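PDB 3QTG: pyruvate kinase from Pyrobaculum aerophilum, which catalyses the last step of glycolysis, the metal-dependent transfer of a phosphoryl group from phosphoenolpyruvate to ADP that yields pyruvate and ATP. Local coordinates for residues L16-G24 and F38-I47; P192-V200 and R407-V415. All blocks are in the same frame, centred on the assembly; numbering follows the deposited sequence.

Interaction 1: L16-G24 and F38-I47; sequences LTKRVATLG and FLDLVDGVRI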
ATOM      1  N   LEU A  16       7.809 -11.025 -25.867  1.00 46.65           N
ATOM      2  CA  LEU A  16       6.961  -9.913 -25.487  1.00 42.24           C
ATOM      3  C   LEU A  16       7.592  -8.665 -26.049  1.00 39.71           C
ATOM      4  O   LEU A  16       6.899  -7.841 -26.629  1.00 37.58           O
ATOM      5  CB  LEU A  16       6.806  -9.862 -23.975  1.00 42.16           C
ATOM      6  CG  LEU A  16       6.272 -11.137 -23.288  1.00 41.71           C
ATOM      7  CD1 LEU A  16       6.057 -10.868 -21.807  1.00 40.11           C
ATOM      8  CD2 LEU A  16       4.970 -11.610 -23.927  1.00 39.26           C
ATOM      9  N   THR A  17       8.917  -8.560 -25.912  1.00 38.41           N
ATOM     10  CA  THR A  17       9.701  -7.521 -26.584  1.00 37.01           C
ATOM     11  C   THR A  17       9.774  -7.837 -28.076  1.00 36.32           C
ATOM     12  O   THR A  17      10.129  -8.940 -28.469  1.00 35.28           O
ATOM     13  CB  THR A  17      11.122  -7.428 -26.034  1.00 37.20           C
ATOM     14  OG1 THR A  17      11.070  -7.394 -24.604  1.00 38.02           O
ATOM     15  CG2 THR A  17      11.807  -6.166 -26.549  1.00 35.85           C
ATOM     16  N   LYS A  18       9.421  -6.854 -28.892  1.00 35.94           N
ATOM     17  CA  LYS A  18       9.418  -7.022 -30.335  1.00 36.22           C
ATOM     18  C   LYS A  18      10.767  -6.666 -30.974  1.00 36.37           C
ATOM     19  O   LYS A  18      11.524  -5.847 -30.462  1.00 35.41           O
ATOM     20  CB  LYS A  18       8.249  -6.242 -30.965  1.00 36.21           C
ATOM     21  CG  LYS A  18       6.871  -6.640 -30.402  1.00 35.41           C
ATOM     22  CD  LYS A  18       6.654  -8.150 -30.497  1.00 36.02           C
ATOM     23  CE  LYS A  18       5.285  -8.555 -30.034  1.00 35.62           C
ATOM     24  NZ  LYS A  18       4.279  -7.815 -30.829  1.00 37.89           N
ATOM     25  N   ARG A  19      11.047  -7.311 -32.102  1.00 37.22           N
ATOM     26  CA  ARG A  19      12.371  -7.307 -32.720  1.00 37.53           C
ATOM     27  C   ARG A  19      12.249  -6.651 -34.087  1.00 38.16           C
ATOM     28  O   ARG A  19      11.509  -7.129 -34.954  1.00 38.27           O
ATOM     29  CB  ARG A  19      12.880  -8.753 -32.863  1.00 38.07           C
ATOM     30  CG  ARG A  19      12.897  -9.584 -31.555  1.00 38.16           C
ATOM     31  CD  ARG A  19      12.698 -11.102 -31.799  1.00 38.77           C
ATOM     32  NE  ARG A  19      11.425 -11.364 -32.478  1.00 39.76           N
ATOM     33  CZ  ARG A  19      10.973 -12.556 -32.858  1.00 40.84           C
ATOM     34  NH1 ARG A  19      11.677 -13.663 -32.650  1.00 42.42           N
ATOM     35  NH2 ARG A  19       9.794 -12.637 -33.454  1.00 40.87           N
ATOM     36  N   VAL A  20      12.948  -5.530 -34.255  1.00 38.15           N
ATOM     37  CA  VAL A  20      12.965  -4.794 -35.512  1.00 38.83           C
ATOM     38  C   VAL A  20      14.381  -4.809 -36.120  1.00 39.05           C
ATOM     39  O   VAL A  20      15.359  -4.558 -35.418  1.00 39.09           O
ATOM     40  CB  VAL A  20      12.450  -3.329 -35.326  1.00 38.25           C
ATOM     41  CG1 VAL A  20      12.801  -2.441 -36.536  1.00 38.84           C
ATOM     42  CG2 VAL A  20      10.958  -3.332 -35.070  1.00 38.00           C
ATOM     43  N   ALA A  21      14.476  -5.131 -37.409  1.00 39.64           N
ATOM     44  CA  ALA A  21      15.760  -5.081 -38.137  1.00 40.23           C
ATOM     45  C   ALA A  21      15.697  -4.100 -39.289  1.00 40.90           C
ATOM     46  O   ALA A  21      14.653  -3.949 -39.913  1.00 40.43           O
ATOM     47  CB  ALA A  21      16.157  -6.444 -38.651  1.00 40.35           C
ATOM     48  N   THR A  22      16.817  -3.423 -39.545  1.00 41.82           N
ATOM     49  CA  THR A  22      16.947  -2.549 -40.697  1.00 43.57           C
ATOM     50  C   THR A  22      17.438  -3.315 -41.928  1.00 45.08           C
ATOM     51  O   THR A  22      18.378  -4.103 -41.857  1.00 45.23           O
ATOM     52  CB  THR A  22      17.897  -1.376 -40.418  1.00 43.54           C
ATOM     53  OG1 THR A  22      17.365  -0.587 -39.342  1.00 41.87           O
ATOM     54  CG2 THR A  22      18.076  -0.500 -41.674  1.00 43.01           C
ATOM     55  N   LEU A  23      16.789  -3.060 -43.059  1.00 46.62           N
ATOM     56  CA  LEU A  23      17.155  -3.699 -44.311  1.00 47.61           C
ATOM     57  C   LEU A  23      18.164  -2.844 -45.056  1.00 48.10           C
ATOM     58  O   LEU A  23      18.015  -1.623 -45.140  1.00 48.21           O
ATOM     59  CB  LEU A  23      15.919  -3.911 -45.180  1.00 48.46           C
ATOM     60  CG  LEU A  23      14.795  -4.795 -44.643  1.00 48.44           C
ATOM     61  CD1 LEU A  23      13.693  -4.844 -45.693  1.00 49.86           C
ATOM     62  CD2 LEU A  23      15.272  -6.219 -44.277  1.00 48.06           C
ATOM     63  N   GLY A  24      19.187  -3.492 -45.600  1.00 48.58           N
ATOM     64  CA  GLY A  24      20.227  -2.786 -46.347  1.00 49.32           C
ATOM     65  C   GLY A  24      20.876  -3.709 -47.354  1.00 50.24           C
ATOM     66  O   GLY A  24      20.300  -4.754 -47.677  1.00 50.50           O
ATOM     67  N   PHE A  38      15.937 -15.169 -41.638  1.00 53.01           N
ATOM     68  CA  PHE A  38      16.143 -13.815 -41.110  1.00 51.01           C
ATOM     69  C   PHE A  38      14.812 -13.161 -40.680  1.00 50.39           C
ATOM     70  O   PHE A  38      14.696 -12.613 -39.565  1.00 49.78           O
ATOM     71  CB  PHE A  38      16.852 -12.958 -42.170  1.00 49.89           C
ATOM     72  CG  PHE A  38      17.136 -11.551 -41.733  1.00 48.03           C
ATOM     73  CD1 PHE A  38      18.291 -11.255 -41.021  1.00 45.21           C
ATOM     74  CD2 PHE A  38      16.261 -10.520 -42.050  1.00 46.74           C
ATOM     75  CE1 PHE A  38      18.571  -9.962 -40.612  1.00 43.88           C
ATOM     76  CE2 PHE A  38      16.531  -9.219 -41.645  1.00 46.37           C
ATOM     77  CZ  PHE A  38      17.696  -8.937 -40.921  1.00 45.04           C
ATOM     78  N   LEU A  39      13.816 -13.241 -41.562  1.00 49.77           N
ATOM     79  CA  LEU A  39      12.506 -12.644 -41.324  1.00 49.01           C
ATOM     80  C   LEU A  39      11.687 -13.418 -40.303  1.00 48.93           C
ATOM     81  O   LEU A  39      10.790 -12.855 -39.667  1.00 49.05           O
ATOM     82  CB  LEU A  39      11.740 -12.473 -42.643  1.00 49.07           C
ATOM     83  CG  LEU A  39      12.383 -11.465 -43.609  1.00 48.24           C
ATOM     84  CD1 LEU A  39      11.667 -11.415 -44.939  1.00 50.13           C
ATOM     85  CD2 LEU A  39      12.457 -10.064 -42.994  1.00 47.17           C
ATOM     86  N   ASP A  40      11.988 -14.712 -40.164  1.00 48.88           N
ATOM     87  CA  ASP A  40      11.411 -15.558 -39.117  1.00 48.47           C
ATOM     88  C   ASP A  40      11.783 -15.059 -37.724  1.00 47.12           C
ATOM     89  O   ASP A  40      11.149 -15.415 -36.735  1.00 46.95           O
ATOM     90  CB  ASP A  40      11.914 -16.997 -39.252  1.00 49.07           C
ATOM     91  CG  ASP A  40      11.145 -17.813 -40.299  1.00 52.06           C
ATOM     92  OD1 ASP A  40      10.162 -17.318 -40.920  1.00 51.97           O
ATOM     93  OD2 ASP A  40      11.549 -18.982 -40.496  1.00 54.30           O
ATOM     94  N   LEU A  41      12.828 -14.250 -37.658  1.00 46.04           N
ATOM     95  CA  LEU A  41      13.365 -13.796 -36.391  1.00 45.15           C
ATOM     96  C   LEU A  41      13.063 -12.329 -36.106  1.00 44.03           C
ATOM     97  O   LEU A  41      13.571 -11.777 -35.124  1.00 44.25           O
ATOM     98  CB  LEU A  41      14.881 -14.074 -36.310  1.00 45.09           C
ATOM     99  CG  LEU A  41      15.256 -15.540 -36.051  1.00 45.62           C
ATOM    100  CD1 LEU A  41      16.714 -15.838 -36.434  1.00 44.76           C
ATOM    101  CD2 LEU A  41      14.988 -15.944 -34.600  1.00 44.82           C
ATOM    102  N   VAL A  42      12.262 -11.700 -36.965  1.00 43.56           N
ATOM    103  CA  VAL A  42      11.879 -10.293 -36.772  1.00 42.26           C
ATOM    104  C   VAL A  42      10.363 -10.126 -36.694  1.00 41.49           C
ATOM    105  O   VAL A  42       9.600 -10.996 -37.145  1.00 41.43           O
ATOM    106  CB  VAL A  42      12.526  -9.312 -37.826  1.00 42.95           C
ATOM    107  CG1 VAL A  42      13.990  -9.623 -38.007  1.00 42.61           C
ATOM    108  CG2 VAL A  42      11.794  -9.355 -39.202  1.00 41.99           C
ATOM    109  N   ASP A  43       9.939  -9.022 -36.080  1.00 40.38           N
ATOM    110  CA  ASP A  43       8.526  -8.673 -35.990  1.00 39.91           C
ATOM    111  C   ASP A  43       8.217  -7.478 -36.866  1.00 39.79           C
ATOM    112  O   ASP A  43       7.053  -7.148 -37.096  1.00 39.92           O
ATOM    113  CB  ASP A  43       8.124  -8.393 -34.535  1.00 38.98           C
ATOM    114  CG  ASP A  43       8.437  -9.562 -33.610  1.00 39.64           C
ATOM    115  OD1 ASP A  43       7.773 -10.619 -33.694  1.00 43.74           O
ATOM    116  OD2 ASP A  43       9.360  -9.441 -32.794  1.00 40.31           O
ATOM    117  N   GLY A  44       9.274  -6.820 -37.333  1.00 40.24           N
ATOM    118  CA  GLY A  44       9.151  -5.643 -38.176  1.00 40.60           C
ATOM    119  C   GLY A  44      10.458  -5.295 -38.839  1.00 40.68           C
ATOM    120  O   GLY A  44      11.514  -5.770 -38.433  1.00 41.08           O
ATOM    121  N   VAL A  45      10.389  -4.463 -39.868  1.00 40.97           N
ATOM    122  CA  VAL A  45      11.576  -4.087 -40.628  1.00 41.12           C
ATOM    123  C   VAL A  45      11.596  -2.586 -40.755  1.00 41.33           C
ATOM    124  O   VAL A  45      10.536  -1.954 -40.827  1.00 41.27           O
ATOM    125  CB  VAL A  45      11.669  -4.753 -42.071  1.00 41.51           C
ATOM    126  CG1 VAL A  45      11.638  -6.283 -41.991  1.00 41.12           C
ATOM    127  CG2 VAL A  45      10.586  -4.231 -42.997  1.00 41.43           C
ATOM    128  N   ARG A  46      12.801  -2.026 -40.765  1.00 41.50           N
ATOM    129  CA  ARG A  46      13.004  -0.607 -40.957  1.00 42.48           C
ATOM    130  C   ARG A  46      13.698  -0.365 -42.319  1.00 43.03           C
ATOM    131  O   ARG A  46      14.553  -1.142 -42.741  1.00 42.11           O
ATOM    132  CB  ARG A  46      13.828  -0.008 -39.796  1.00 41.85           C
ATOM    133  CG  ARG A  46      13.773   1.539 -39.735  1.00 44.33           C
ATOM    134  CD  ARG A  46      14.662   2.203 -38.659  1.00 42.82           C
ATOM    135  NE  ARG A  46      16.058   1.985 -38.939  1.00 46.45           N
ATOM    136  CZ  ARG A  46      16.973   2.900 -39.254  1.00 46.91           C
ATOM    137  NH1 ARG A  46      16.724   4.203 -39.331  1.00 47.46           N
ATOM    138  NH2 ARG A  46      18.190   2.478 -39.478  1.00 48.18           N
ATOM    139  N   ILE A  47      13.306   0.702 -43.000  1.00 44.20           N
ATOM    140  CA  ILE A  47      13.993   1.127 -44.216  1.00 46.16           C
ATOM    141  C   ILE A  47      14.349   2.590 -44.029  1.00 47.12           C
ATOM    142  O   ILE A  47      13.481   3.415 -43.725  1.00 47.30           O
ATOM    143  CB  ILE A  47      13.144   0.862 -45.511  1.00 47.09           C
ATOM    144  CG1 ILE A  47      12.945  -0.652 -45.719  1.00 46.54           C
ATOM    145  CG2 ILE A  47      13.813   1.476 -46.743  1.00 47.28           C
ATOM    146  CD1 ILE A  47      11.710  -1.021 -46.520  1.00 48.44           C
TER
HETATM  147  O   HOH W   1      11.249 -16.443 -34.005  1.00 53.72           O
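Asp-43 OD2 is gripped twice by Arg-19: the backbone N reaches its anti lone pair at 2.8 Å, while NE comes to it from above the carboxylate plane. NH2 of Arg-19 bonds Asp-43 OD1 at 2.9 Å, also from above that plane; the guanidinium thus uses its NE/NH2 side, one nitrogen to each oxygen, the two planes 32° apart. With the chain bent at chi3 (-59°), one guanidinium face lies against Leu-41 O, and NH1 reaches Asp-40 O through a water and also bonds Ser-339. Cutting Arg-19 back to an alanine would probably leave the buried Asp-43 carboxylate, across this contact, with one backbone N-H and no charged mate. Asp-43 N in turn gives a nearly straight 2.7 Å bond to Arg-19 O. Beyond it the strands run parallel, through Ala-21 N to Gly-44 O, Arg-46 N to Ala-21 O and Leu-23 N to Arg-46 O. Ala-21 CB meets Phe-38 CZ at 3.7 Å, and Leu-23 CG packs on Val-45 CB. Alongside Thr-22, Arg-46 directs NE (2.9 Å) and NH2 to OG1, edge-on, while its NH1 forms a salt bridge with Asp-80. This is the first beta-alpha-beta unit of the TIM barrel, carrying Arg-46, a probable substrate-binding residue, on its second strand.

Interaction 2: P192-V200 and R407-V415; sequences PIRDNIDYV and RVARSLSIV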
ATOM      1  N   PRO A 192       3.298   5.982 -54.155  1.00 60.70           N
ATOM      2  CA  PRO A 192       2.584   4.876 -54.828  1.00 61.21           C
ATOM      3  C   PRO A 192       2.435   3.584 -53.991  1.00 60.52           C
ATOM      4  O   PRO A 192       1.498   2.816 -54.218  1.00 60.86           O
ATOM      5  CB  PRO A 192       3.435   4.612 -56.077  1.00 61.63           C
ATOM      6  CG  PRO A 192       4.191   5.894 -56.307  1.00 61.79           C
ATOM      7  CD  PRO A 192       4.476   6.421 -54.934  1.00 60.61           C
ATOM      8  N   ILE A 193       3.333   3.356 -53.031  1.00 59.44           N
ATOM      9  CA  ILE A 193       3.286   2.139 -52.189  1.00 58.50           C
ATOM     10  C   ILE A 193       2.928   2.447 -50.716  1.00 57.10           C
ATOM     11  O   ILE A 193       3.259   1.699 -49.792  1.00 55.90           O
ATOM     12  CB  ILE A 193       4.599   1.303 -52.323  1.00 58.63           C
ATOM     13  CG1 ILE A 193       5.826   2.136 -51.938  1.00 57.74           C
ATOM     14  CG2 ILE A 193       4.757   0.803 -53.773  1.00 60.13           C
ATOM     15  CD1 ILE A 193       7.004   1.313 -51.491  1.00 57.39           C
ATOM     16  N   ARG A 194       2.218   3.554 -50.532  1.00 56.41           N
ATOM     17  CA  ARG A 194       1.893   4.074 -49.219  1.00 55.54           C
ATOM     18  C   ARG A 194       1.007   3.152 -48.389  1.00 55.29           C
ATOM     19  O   ARG A 194       0.994   3.253 -47.156  1.00 54.51           O
ATOM     20  CB  ARG A 194       1.214   5.431 -49.356  1.00 55.90           C
ATOM     21  CG  ARG A 194      -0.054   5.379 -50.176  1.00 56.69           C
ATOM     22  CD  ARG A 194      -0.759   6.693 -50.130  1.00 58.60           C
ATOM     23  NE  ARG A 194      -1.993   6.689 -50.913  1.00 59.86           N
ATOM     24  CZ  ARG A 194      -2.039   6.989 -52.206  1.00 61.22           C
ATOM     25  NH1 ARG A 194      -0.925   7.290 -52.848  1.00 60.07           N
ATOM     26  NH2 ARG A 194      -3.193   6.981 -52.854  1.00 63.16           N
ATOM     27  N   ASP A 195       0.253   2.272 -49.054  1.00 55.36           N
ATOM     28  CA  ASP A 195      -0.652   1.383 -48.345  1.00 55.14           C
ATOM     29  C   ASP A 195       0.110   0.233 -47.648  1.00 53.60           C
ATOM     30  O   ASP A 195      -0.418  -0.449 -46.770  1.00 52.03           O
ATOM     31  CB  ASP A 195      -1.783   0.899 -49.270  1.00 56.70           C
ATOM     32  CG  ASP A 195      -2.914   1.943 -49.414  1.00 59.95           C
ATOM     33  OD1 ASP A 195      -3.025   2.853 -48.546  1.00 63.13           O
ATOM     34  OD2 ASP A 195      -3.695   1.860 -50.385  1.00 62.83           O
ATOM     35  N   ASN A 196       1.368   0.059 -48.041  1.00 52.37           N
ATOM     36  CA  ASN A 196       2.230  -0.954 -47.465  1.00 50.71           C
ATOM     37  C   ASN A 196       3.173  -0.429 -46.385  1.00 48.72           C
ATOM     38  O   ASN A 196       4.037  -1.159 -45.912  1.00 48.17           O
ATOM     39  CB  ASN A 196       3.015  -1.650 -48.573  1.00 51.52           C
ATOM     40  CG  ASN A 196       2.351  -2.918 -49.031  1.00 52.47           C
ATOM     41  OD1 ASN A 196       2.096  -3.816 -48.230  1.00 51.28           O
ATOM     42  ND2 ASN A 196       2.069  -3.006 -50.330  1.00 52.83           N
ATOM     43  N   ILE A 197       2.989   0.827 -45.989  1.00 47.29           N
ATOM     44  CA  ILE A 197       3.858   1.453 -44.991  1.00 45.79           C
ATOM     45  C   ILE A 197       3.127   1.722 -43.657  1.00 44.95           C
ATOM     46  O   ILE A 197       2.160   2.495 -43.596  1.00 45.14           O
ATOM     47  CB  ILE A 197       4.502   2.742 -45.515  1.00 46.08           C
ATOM     48  CG1 ILE A 197       5.308   2.457 -46.791  1.00 46.74           C
ATOM     49  CG2 ILE A 197       5.407   3.335 -44.464  1.00 45.51           C
ATOM     50  CD1 ILE A 197       5.912   3.673 -47.375  1.00 47.73           C
ATOM     51  N   ASP A 198       3.627   1.092 -42.600  1.00 42.90           N
ATOM     52  CA  ASP A 198       2.916   1.022 -41.330  1.00 41.88           C
ATOM     53  C   ASP A 198       3.355   2.118 -40.359  1.00 40.47           C
ATOM     54  O   ASP A 198       2.549   2.620 -39.590  1.00 41.30           O
ATOM     55  CB  ASP A 198       3.090  -0.383 -40.737  1.00 41.65           C
ATOM     56  CG  ASP A 198       2.704  -1.497 -41.748  1.00 42.64           C
ATOM     57  OD1 ASP A 198       1.563  -1.455 -42.279  1.00 43.43           O
ATOM     58  OD2 ASP A 198       3.533  -2.403 -42.015  1.00 41.59           O
ATOM     59  N   TYR A 199       4.622   2.502 -40.421  1.00 39.02           N
ATOM     60  CA  TYR A 199       5.171   3.537 -39.540  1.00 38.09           C
ATOM     61  C   TYR A 199       6.087   4.447 -40.318  1.00 37.93           C
ATOM     62  O   TYR A 199       6.837   3.986 -41.174  1.00 37.96           O
ATOM     63  CB  TYR A 199       5.992   2.903 -38.415  1.00 37.09           C
ATOM     64  CG  TYR A 199       5.175   2.152 -37.389  1.00 38.38           C
ATOM     65  CD1 TYR A 199       4.832   2.752 -36.169  1.00 36.38           C
ATOM     66  CD2 TYR A 199       4.746   0.840 -37.630  1.00 37.13           C
ATOM     67  CE1 TYR A 199       4.076   2.060 -35.224  1.00 36.12           C
ATOM     68  CE2 TYR A 199       3.996   0.152 -36.702  1.00 35.81           C
ATOM     69  CZ  TYR A 199       3.662   0.768 -35.502  1.00 36.40           C
ATOM     70  OH  TYR A 199       2.932   0.074 -34.568  1.00 37.60           O
ATOM     71  N   VAL A 200       6.027   5.733 -39.997  1.00 37.77           N
ATOM     72  CA  VAL A 200       6.940   6.740 -40.527  1.00 38.30           C
ATOM     73  C   VAL A 200       7.682   7.341 -39.343  1.00 38.52           C
ATOM     74  O   VAL A 200       7.061   7.914 -38.445  1.00 38.36           O
ATOM     75  CB  VAL A 200       6.168   7.884 -41.258  1.00 38.94           C
ATOM     76  CG1 VAL A 200       7.052   9.121 -41.470  1.00 37.97           C
ATOM     77  CG2 VAL A 200       5.593   7.395 -42.564  1.00 38.26           C
ATOM     78  N   ARG A 407      -3.923  -4.387 -42.320  1.00 45.40           N
ATOM     79  CA  ARG A 407      -3.126  -3.216 -41.964  1.00 45.25           C
ATOM     80  C   ARG A 407      -3.047  -2.968 -40.439  1.00 43.93           C
ATOM     81  O   ARG A 407      -2.029  -2.484 -39.935  1.00 43.23           O
ATOM     82  CB  ARG A 407      -3.614  -1.975 -42.712  1.00 44.94           C
ATOM     83  CG  ARG A 407      -3.317  -2.042 -44.199  1.00 48.77           C
ATOM     84  CD  ARG A 407      -3.919  -0.863 -44.969  1.00 51.24           C
ATOM     85  NE  ARG A 407      -3.084   0.331 -44.824  1.00 52.98           N
ATOM     86  CZ  ARG A 407      -3.262   1.477 -45.481  1.00 54.45           C
ATOM     87  NH1 ARG A 407      -4.265   1.622 -46.350  1.00 54.55           N
ATOM     88  NH2 ARG A 407      -2.433   2.488 -45.259  1.00 54.02           N
ATOM     89  N   VAL A 408      -4.119  -3.286 -39.722  1.00 43.70           N
ATOM     90  CA  VAL A 408      -4.098  -3.269 -38.251  1.00 43.17           C
ATOM     91  C   VAL A 408      -3.169  -4.367 -37.698  1.00 42.86           C
ATOM     92  O   VAL A 408      -2.338  -4.108 -36.818  1.00 42.74           O
ATOM     93  CB  VAL A 408      -5.543  -3.372 -37.631  1.00 43.58           C
ATOM     94  CG1 VAL A 408      -5.470  -3.461 -36.115  1.00 43.20           C
ATOM     95  CG2 VAL A 408      -6.405  -2.161 -38.028  1.00 43.43           C
ATOM     96  N   ALA A 409      -3.268  -5.581 -38.238  1.00 42.59           N
ATOM     97  CA  ALA A 409      -2.376  -6.660 -37.803  1.00 41.95           C
ATOM     98  C   ALA A 409      -0.897  -6.270 -37.909  1.00 41.25           C
ATOM     99  O   ALA A 409      -0.113  -6.550 -37.009  1.00 40.38           O
ATOM    100  CB  ALA A 409      -2.653  -7.956 -38.578  1.00 42.11           C
ATOM    101  N   ARG A 410      -0.534  -5.635 -39.023  1.00 41.16           N
ATOM    102  CA  ARG A 410       0.832  -5.192 -39.258  1.00 40.64           C
ATOM    103  C   ARG A 410       1.285  -4.122 -38.266  1.00 39.48           C
ATOM    104  O   ARG A 410       2.423  -4.112 -37.841  1.00 39.64           O
ATOM    105  CB  ARG A 410       0.950  -4.658 -40.680  1.00 40.51           C
ATOM    106  CG  ARG A 410       0.928  -5.744 -41.748  1.00 42.13           C
ATOM    107  CD  ARG A 410       0.612  -5.133 -43.108  1.00 42.21           C
ATOM    108  NE  ARG A 410       0.515  -6.145 -44.147  1.00 45.11           N
ATOM    109  CZ  ARG A 410       0.092  -5.915 -45.396  1.00 46.79           C
ATOM    110  NH1 ARG A 410      -0.282  -4.693 -45.789  1.00 45.26           N
ATOM    111  NH2 ARG A 410       0.032  -6.919 -46.259  1.00 46.86           N
ATOM    112  N   SER A 411       0.392  -3.198 -37.938  1.00 39.56           N
ATOM    113  CA  SER A 411       0.693  -2.126 -37.013  1.00 39.69           C
ATOM    114  C   SER A 411       1.045  -2.703 -35.627  1.00 39.35           C
ATOM    115  O   SER A 411       2.015  -2.279 -34.994  1.00 39.04           O
ATOM    116  CB  SER A 411      -0.532  -1.215 -36.923  1.00 40.44           C
ATOM    117  OG  SER A 411      -0.204   0.062 -36.432  1.00 42.10           O
ATOM    118  N   LEU A 412       0.281  -3.707 -35.199  1.00 38.77           N
ATOM    119  CA  LEU A 412       0.358  -4.255 -33.835  1.00 38.63           C
ATOM    120  C   LEU A 412       1.539  -5.213 -33.646  1.00 38.44           C
ATOM    121  O   LEU A 412       1.905  -5.565 -32.529  1.00 37.28           O
ATOM    122  CB  LEU A 412      -0.961  -4.961 -33.487  1.00 38.65           C
ATOM    123  CG  LEU A 412      -2.211  -4.099 -33.577  1.00 37.64           C
ATOM    124  CD1 LEU A 412      -3.428  -4.939 -33.222  1.00 39.55           C
ATOM    125  CD2 LEU A 412      -2.099  -2.855 -32.668  1.00 37.16           C
ATOM    126  N   SER A 413       2.146  -5.589 -34.761  1.00 38.89           N
ATOM    127  CA  SER A 413       3.290  -6.485 -34.780  1.00 39.11           C
ATOM    128  C   SER A 413       4.487  -6.031 -33.925  1.00 37.60           C
ATOM    129  O   SER A 413       5.257  -6.860 -33.434  1.00 37.15           O
ATOM    130  CB  SER A 413       3.735  -6.654 -36.223  1.00 40.05           C
ATOM    131  OG  SER A 413       4.528  -7.819 -36.319  1.00 45.61           O
ATOM    132  N   ILE A 414       4.636  -4.714 -33.759  1.00 36.18           N
ATOM    133  CA  ILE A 414       5.739  -4.153 -32.983  1.00 34.74           C
ATOM    134  C   ILE A 414       5.291  -3.520 -31.653  1.00 34.23           C
ATOM    135  O   ILE A 414       6.032  -2.760 -31.032  1.00 34.04           O
ATOM    136  CB  ILE A 414       6.656  -3.205 -33.850  1.00 35.05           C
ATOM    137  CG1 ILE A 414       5.910  -1.950 -34.349  1.00 33.65           C
ATOM    138  CG2 ILE A 414       7.241  -3.987 -35.043  1.00 35.27           C
ATOM    139  CD1 ILE A 414       6.865  -0.792 -34.655  1.00 33.21           C
ATOM    140  N   VAL A 415       4.071  -3.845 -31.226  1.00 33.74           N
ATOM    141  CA  VAL A 415       3.561  -3.438 -29.921  1.00 33.36           C
ATOM    142  C   VAL A 415       3.809  -4.592 -28.924  1.00 33.18           C
ATOM    143  O   VAL A 415       3.636  -5.768 -29.266  1.00 34.25           O
ATOM    144  CB  VAL A 415       2.040  -3.041 -29.995  1.00 33.43           C
ATOM    145  CG1 VAL A 415       1.519  -2.612 -28.604  1.00 33.07           C
ATOM    146  CG2 VAL A 415       1.817  -1.882 -30.998  1.00 33.61           C
TER
HETATM  147  O   HOH W   2       0.282  -1.915 -44.472  1.00 44.70           O
HETATM  148  O   HOH W   3      -0.481  -0.358 -40.946  1.00 39.50           O
HETATM  149  O   HOH W   4       0.010   1.531 -39.094  1.00 45.22           O
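With chi1 at -70°, Tyr-199 sets its ring anti to its own carbonyl carbon, and Ile-414 turns CG1 between its backbone N and carbonyl carbon (chi1 64°); the two side chains come at each other from opposite directions, which puts CD1 of Ile-414 over one face of the ring, 3.8 Å from its centroid, in a CH-pi contact. Tyr-199 OH donates to Ser-411 O at 2.6 Å; this acceptor, a backbone carbonyl of helix 406-412, sits at the ring edge, and the hydroxyl approaches it tilted out of the carbonyl plane.

At the exposed Asp-195 the chemistry turns ionic. Arg-407, bent at chi3, brings NH1 to Asp-195 OD1 at 2.8 Å. The salt bridge is poorly directed, its hydrogen bond weak and the carboxylate and guanidinium planes 56° apart; Asp-195 O lies over one face of the guanidinium. Three waters join the segments, all of them serving the buried Asp-198. One gives hydrogens to Asp-195 O and Asp-198 OD1 and accepts from Arg-410 NH1 at 3.1 Å; a second ties Asp-198 OD1 to Arg-407 O, and a third links Asp-198 O with Ser-411 OG. The Asp-198 carboxylate meets the aliphatic part of Arg-410, OD1 lying 3.6 Å from CB, and its OD2 is held by Val-77 N and Arg-65, while Arg-410 NE pairs with Glu-68.

Helix 406-412 of the alpha/beta domain thus docks beside the start of barrel strand 199-202. Strand 76-80 flanks that strand and touches Ile-414 through Ala-76, and helix 54-71 supplies Arg-65 and Glu-68.

Both interactions reach the same eight-stranded barrel, interaction 1 at its first two strands and interaction 2 at its fourth. The first is a buried contact within one domain, built on backbone pairing, a two-pronged salt bridge and apolar side chains. The second joins the barrel to the alpha/beta domain and is only partly buried: Tyr-199 with Ile-414 and a water-linked Asp-198 form its buried part, and a weakly directed ion pair lies at the exposed edge. Their centres lie about 13 Å apart, and they touch where residues 412-415 come up against the barrel: Lys-18 NZ probably bonds Val-415 O (2.7 Å), and Ser-413 OG probably bonds Asp-43 O (2.7 Å).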